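Local coordinates for PaaX domain-containing protein, C-domain protein (Mycobacterium tuberculosis, PDB 3KFW) that is of unknown function but probably acts as a PaaX-type transcriptional repressor that binds DNA through an N-terminal helix-turn-helix-like region, at residues Trp123-Leu131 with Asp198-Leu206. Residues are numbered along the deposited sequence; the frame is centred on the assembly and turned at random.
Sequences WMRPDNLDL and DPMLPAELL
Arg125, near the end of strand 122-126, and Asn128, in the turn just after it, reach to backbone carbonyls of the loop 198-206. Asn128 ND2 donates to Met200 O at 3.0 Å; the bond is nearly straight (171°), with the acceptor in the amide plane. An amide suits this place, since its N-H can satisfy a buried carbonyl without bringing charge. Pro199 O lies at the guanidinium edge of Arg125, against NH2; this hydrogen bond is modelled so short that its detail is doubtful. The chain of Arg125, bent at chi2 and chi3, also brings NH1 back to Pro126 O (3.2 Å), while NE hydrogen-bonds to Arg114 O, so these two carbonyls fix the group's rotation.

The contact joins the antiparallel sheet of the Cas2-like central region to the C-terminal region, through the loop between helices 181-195 and 212-234. On that loop, Asp198 OD1 accepts from Met200 N (2.7 Å) in an Asx turn, and Asp198 OD2 makes a salt bridge with Arg216.

The rigid rings of Pro126 and Pro202 cross at about a right angle, CG to CD 3.8 Å; Leu201 CD2 and Leu205 CD1 also approach Pro126 CG. Branched Leu129 lays CD1 over one guanidinium face of Arg125, while CD2 meets Met200 CG crosswise.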
ATOM      1  N   TRP A 123      -2.601 -10.263   5.325  1.00 27.41           N
ATOM      2  CA  TRP A 123      -3.377 -10.760   6.419  1.00 26.64           C
ATOM      3  C   TRP A 123      -2.863 -12.147   6.761  1.00 27.11           C
ATOM      4  O   TRP A 123      -2.479 -12.888   5.855  1.00 28.18           O
ATOM      5  CB  TRP A 123      -4.843 -10.812   6.028  1.00 26.49           C
ATOM      6  CG  TRP A 123      -5.470  -9.504   5.733  1.00 25.98           C
ATOM      7  CD1 TRP A 123      -5.426  -8.817   4.534  1.00 28.30           C
ATOM      8  CD2 TRP A 123      -6.293  -8.728   6.598  1.00 25.07           C
ATOM      9  NE1 TRP A 123      -6.171  -7.676   4.610  1.00 25.45           N
ATOM     10  CE2 TRP A 123      -6.710  -7.579   5.860  1.00 25.29           C
ATOM     11  CE3 TRP A 123      -6.719  -8.879   7.926  1.00 24.47           C
ATOM     12  CZ2 TRP A 123      -7.492  -6.565   6.419  1.00 26.04           C
ATOM     13  CZ3 TRP A 123      -7.518  -7.885   8.484  1.00 24.84           C
ATOM     14  CH2 TRP A 123      -7.887  -6.736   7.737  1.00 28.20           C
HETATM   15  N   MSE A 124      -2.815 -12.495   8.052  1.00 26.63           N
HETATM   16  CA  MSE A 124      -2.252 -13.796   8.480  1.00 26.97           C
HETATM   17  C   MSE A 124      -2.969 -14.297   9.664  1.00 26.46           C
HETATM   18  O   MSE A 124      -3.628 -13.536  10.350  1.00 27.07           O
HETATM   19  CB  MSE A 124      -0.808 -13.697   8.955  1.00 26.63           C
HETATM   20  CG  MSE A 124       0.125 -13.292   7.936  1.00 30.91           C
HETATM   21 SE   MSE A 124       1.874 -12.856   8.678  1.00 37.24          SE
HETATM   22  CE  MSE A 124       2.514 -14.686   8.941  1.00 30.99           C
ATOM     23  N   ARG A 125      -2.804 -15.582   9.922  1.00 27.05           N
ATOM     24  CA  ARG A 125      -3.250 -16.186  11.171  1.00 28.01           C
ATOM     25  C   ARG A 125      -2.632 -17.569  11.242  1.00 28.18           C
ATOM     26  O   ARG A 125      -2.168 -18.073  10.232  1.00 28.74           O
ATOM     27  CB  ARG A 125      -4.791 -16.246  11.278  1.00 27.01           C
ATOM     28  CG  ARG A 125      -5.439 -17.244  10.343  1.00 28.82           C
ATOM     29  CD  ARG A 125      -6.415 -18.133  11.088  1.00 30.75           C
ATOM     30  NE  ARG A 125      -6.943 -17.412  12.240  1.00 32.91           N
ATOM     31  CZ  ARG A 125      -6.740 -17.759  13.502  1.00 27.85           C
ATOM     32  NH1 ARG A 125      -6.033 -18.821  13.783  1.00 22.81           N
ATOM     33  NH2 ARG A 125      -7.247 -17.019  14.467  1.00 27.44           N
ATOM     34  N   PRO A 126      -2.570 -18.174  12.446  1.00 28.93           N
ATOM     35  CA  PRO A 126      -2.050 -19.551  12.513  1.00 28.95           C
ATOM     36  C   PRO A 126      -2.959 -20.512  11.746  1.00 29.79           C
ATOM     37  O   PRO A 126      -4.134 -20.235  11.621  1.00 30.90           O
ATOM     38  CB  PRO A 126      -2.069 -19.856  14.005  1.00 28.26           C
ATOM     39  CG  PRO A 126      -2.080 -18.526  14.683  1.00 28.47           C
ATOM     40  CD  PRO A 126      -2.772 -17.577  13.786  1.00 28.74           C
ATOM     41  N   ASP A 127      -2.461 -21.634  11.237  1.00 30.23           N
ATOM     42  CA  ASP A 127      -3.340 -22.482  10.448  1.00 30.83           C
ATOM     43  C   ASP A 127      -4.145 -23.474  11.291  1.00 31.03           C
ATOM     44  O   ASP A 127      -4.608 -24.485  10.759  1.00 31.04           O
ATOM     45  CB  ASP A 127      -2.578 -23.188   9.327  1.00 31.05           C
ATOM     46  CG  ASP A 127      -1.693 -24.288   9.829  1.00 33.18           C
ATOM     47  OD1 ASP A 127      -1.514 -24.362  11.055  1.00 37.22           O
ATOM     48  OD2 ASP A 127      -1.177 -25.097   9.013  1.00 35.95           O
ATOM     49  N   ASN A 128      -4.314 -23.179  12.588  1.00 31.06           N
ATOM     50  CA  ASN A 128      -5.097 -24.021  13.515  1.00 31.55           C
ATOM     51  C   ASN A 128      -6.631 -23.993  13.267  1.00 32.43           C
ATOM     52  O   ASN A 128      -7.321 -24.915  13.645  1.00 32.05           O
ATOM     53  CB  ASN A 128      -4.748 -23.702  14.986  1.00 31.06           C
ATOM     54  CG  ASN A 128      -5.146 -22.278  15.399  1.00 31.01           C
ATOM     55  OD1 ASN A 128      -4.978 -21.332  14.630  1.00 30.03           O
ATOM     56  ND2 ASN A 128      -5.686 -22.130  16.603  1.00 28.26           N
ATOM     57  N   LEU A 129      -7.140 -22.911  12.667  1.00 33.85           N
ATOM     58  CA  LEU A 129      -8.458 -22.881  12.021  1.00 35.16           C
ATOM     59  C   LEU A 129      -8.337 -23.348  10.570  1.00 36.59           C
ATOM     60  O   LEU A 129      -7.361 -22.989   9.893  1.00 36.95           O
ATOM     61  CB  LEU A 129      -9.027 -21.450  11.992  1.00 34.64           C
ATOM     62  CG  LEU A 129      -9.403 -20.726  13.285  1.00 33.86           C
ATOM     63  CD1 LEU A 129     -10.069 -19.393  12.963  1.00 28.69           C
ATOM     64  CD2 LEU A 129     -10.310 -21.634  14.171  1.00 33.64           C
ATOM     65  N   ASP A 130      -9.330 -24.133  10.119  1.00 38.20           N
ATOM     66  CA  ASP A 130      -9.490 -24.635   8.736  1.00 39.84           C
ATOM     67  C   ASP A 130      -9.976 -23.567   7.731  1.00 41.20           C
ATOM     68  O   ASP A 130     -11.179 -23.557   7.357  1.00 41.64           O
ATOM     69  CB  ASP A 130     -10.560 -25.744   8.723  1.00 39.72           C
ATOM     70  CG  ASP A 130      -9.996 -27.151   8.884  1.00 40.35           C
ATOM     71  OD1 ASP A 130     -10.771 -28.029   9.328  1.00 38.46           O
ATOM     72  OD2 ASP A 130      -8.811 -27.395   8.554  1.00 42.44           O
ATOM     73  N   LEU A 131      -9.073 -22.705   7.264  1.00 42.12           N
ATOM     74  CA  LEU A 131      -9.409 -21.707   6.237  1.00 43.67           C
ATOM     75  C   LEU A 131     -10.141 -22.302   5.027  1.00 44.87           C
ATOM     76  O   LEU A 131      -9.622 -23.168   4.324  1.00 45.26           O
ATOM     77  CB  LEU A 131      -8.154 -20.979   5.732  1.00 43.63           C
ATOM     78  CG  LEU A 131      -8.238 -20.188   4.408  1.00 43.22           C
ATOM     79  CD1 LEU A 131      -8.721 -18.753   4.606  1.00 40.98           C
ATOM     80  CD2 LEU A 131      -6.910 -20.234   3.654  1.00 42.45           C
ATOM     81  N   ASP A 198     -12.385 -13.013  19.006  1.00 32.18           N
ATOM     82  CA  ASP A 198     -11.309 -13.791  19.592  1.00 29.99           C
ATOM     83  C   ASP A 198     -10.337 -14.249  18.495  1.00 28.94           C
ATOM     84  O   ASP A 198     -10.768 -14.860  17.491  1.00 26.54           O
ATOM     85  CB  ASP A 198     -11.879 -15.007  20.297  1.00 30.24           C
ATOM     86  CG  ASP A 198     -10.817 -15.779  21.143  1.00 32.84           C
ATOM     87  OD1 ASP A 198      -9.574 -15.738  20.903  1.00 30.81           O
ATOM     88  OD2 ASP A 198     -11.254 -16.446  22.087  1.00 36.61           O
ATOM     89  N   PRO A 199      -9.023 -13.969  18.680  1.00 27.73           N
ATOM     90  CA  PRO A 199      -8.129 -14.428  17.631  1.00 28.10           C
ATOM     91  C   PRO A 199      -7.881 -15.928  17.626  1.00 28.62           C
ATOM     92  O   PRO A 199      -7.232 -16.412  16.711  1.00 28.08           O
ATOM     93  CB  PRO A 199      -6.849 -13.626  17.867  1.00 27.71           C
ATOM     94  CG  PRO A 199      -6.933 -13.174  19.253  1.00 26.94           C
ATOM     95  CD  PRO A 199      -8.369 -12.974  19.540  1.00 27.92           C
HETATM   96  N   MSE A 200      -8.411 -16.658  18.622  1.00 30.10           N
HETATM   97  CA  MSE A 200      -8.456 -18.124  18.581  1.00 30.80           C
HETATM   98  C   MSE A 200      -7.077 -18.681  18.436  1.00 29.77           C
HETATM   99  O   MSE A 200      -6.850 -19.515  17.556  1.00 28.84           O
HETATM  100  CB  MSE A 200      -9.229 -18.545  17.349  1.00 32.14           C
HETATM  101  CG  MSE A 200     -10.140 -19.633  17.581  1.00 39.17           C
HETATM  102 SE   MSE A 200     -11.396 -18.891  18.833  1.00 56.47          SE
HETATM  103  CE  MSE A 200     -12.757 -18.233  17.608  1.00 48.31           C
ATOM    104  N   LEU A 201      -6.156 -18.196  19.276  1.00 29.21           N
ATOM    105  CA  LEU A 201      -4.748 -18.497  19.125  1.00 29.15           C
ATOM    106  C   LEU A 201      -4.462 -19.899  19.649  1.00 29.73           C
ATOM    107  O   LEU A 201      -5.080 -20.333  20.617  1.00 29.68           O
ATOM    108  CB  LEU A 201      -3.890 -17.453  19.877  1.00 29.00           C
ATOM    109  CG  LEU A 201      -3.728 -16.020  19.321  1.00 29.88           C
ATOM    110  CD1 LEU A 201      -2.937 -15.132  20.232  1.00 26.71           C
ATOM    111  CD2 LEU A 201      -3.049 -15.987  17.956  1.00 32.91           C
ATOM    112  N   PRO A 202      -3.496 -20.604  19.048  1.00 30.58           N
ATOM    113  CA  PRO A 202      -3.139 -21.896  19.635  1.00 31.11           C
ATOM    114  C   PRO A 202      -2.429 -21.739  20.986  1.00 31.85           C
ATOM    115  O   PRO A 202      -1.709 -20.750  21.184  1.00 31.76           O
ATOM    116  CB  PRO A 202      -2.136 -22.451  18.633  1.00 31.04           C
ATOM    117  CG  PRO A 202      -1.471 -21.241  18.068  1.00 30.67           C
ATOM    118  CD  PRO A 202      -2.472 -20.126  18.097  1.00 30.40           C
ATOM    119  N   ALA A 203      -2.633 -22.720  21.879  1.00 32.72           N
ATOM    120  CA  ALA A 203      -1.910 -22.871  23.172  1.00 32.81           C
ATOM    121  C   ALA A 203      -0.577 -22.130  23.317  1.00 32.91           C
ATOM    122  O   ALA A 203      -0.464 -21.264  24.158  1.00 33.32           O
ATOM    123  CB  ALA A 203      -1.700 -24.326  23.472  1.00 32.43           C
ATOM    124  N   GLU A 204       0.408 -22.463  22.488  1.00 32.88           N
ATOM    125  CA  GLU A 204       1.783 -21.931  22.589  1.00 33.65           C
ATOM    126  C   GLU A 204       1.881 -20.418  22.499  1.00 34.79           C
ATOM    127  O   GLU A 204       2.919 -19.843  22.849  1.00 34.24           O
ATOM    128  CB  GLU A 204       2.668 -22.479  21.467  1.00 33.25           C
ATOM    129  CG  GLU A 204       2.815 -23.978  21.442  1.00 36.14           C
ATOM    130  CD  GLU A 204       1.652 -24.714  20.724  1.00 40.26           C
ATOM    131  OE1 GLU A 204       0.449 -24.632  21.141  1.00 38.81           O
ATOM    132  OE2 GLU A 204       1.972 -25.398  19.723  1.00 42.43           O
ATOM    133  N   LEU A 205       0.839 -19.767  21.971  1.00 35.27           N
ATOM    134  CA  LEU A 205       0.954 -18.335  21.706  1.00 35.96           C
ATOM    135  C   LEU A 205       0.108 -17.548  22.665  1.00 37.22           C
ATOM    136  O   LEU A 205       0.242 -16.332  22.719  1.00 38.63           O
ATOM    137  CB  LEU A 205       0.592 -17.977  20.256  1.00 34.01           C
ATOM    138  CG  LEU A 205       1.305 -18.791  19.185  1.00 30.91           C
ATOM    139  CD1 LEU A 205       0.867 -18.356  17.857  1.00 21.67           C
ATOM    140  CD2 LEU A 205       2.861 -18.670  19.300  1.00 31.37           C
ATOM    141  N   LEU A 206      -0.763 -18.246  23.398  1.00 38.17           N
ATOM    142  CA  LEU A 206      -1.662 -17.614  24.376  1.00 38.41           C
ATOM    143  C   LEU A 206      -0.814 -17.145  25.562  1.00 37.53           C
ATOM    144  O   LEU A 206      -0.093 -17.948  26.132  1.00 37.02           O
ATOM    145  CB  LEU A 206      -2.691 -18.604  24.891  1.00 37.91           C
ATOM    146  CG  LEU A 206      -3.824 -19.060  23.971  1.00 42.05           C
ATOM    147  CD1 LEU A 206      -4.638 -20.231  24.667  1.00 42.91           C
ATOM    148  CD2 LEU A 206      -4.748 -17.907  23.552  1.00 42.11           C
TER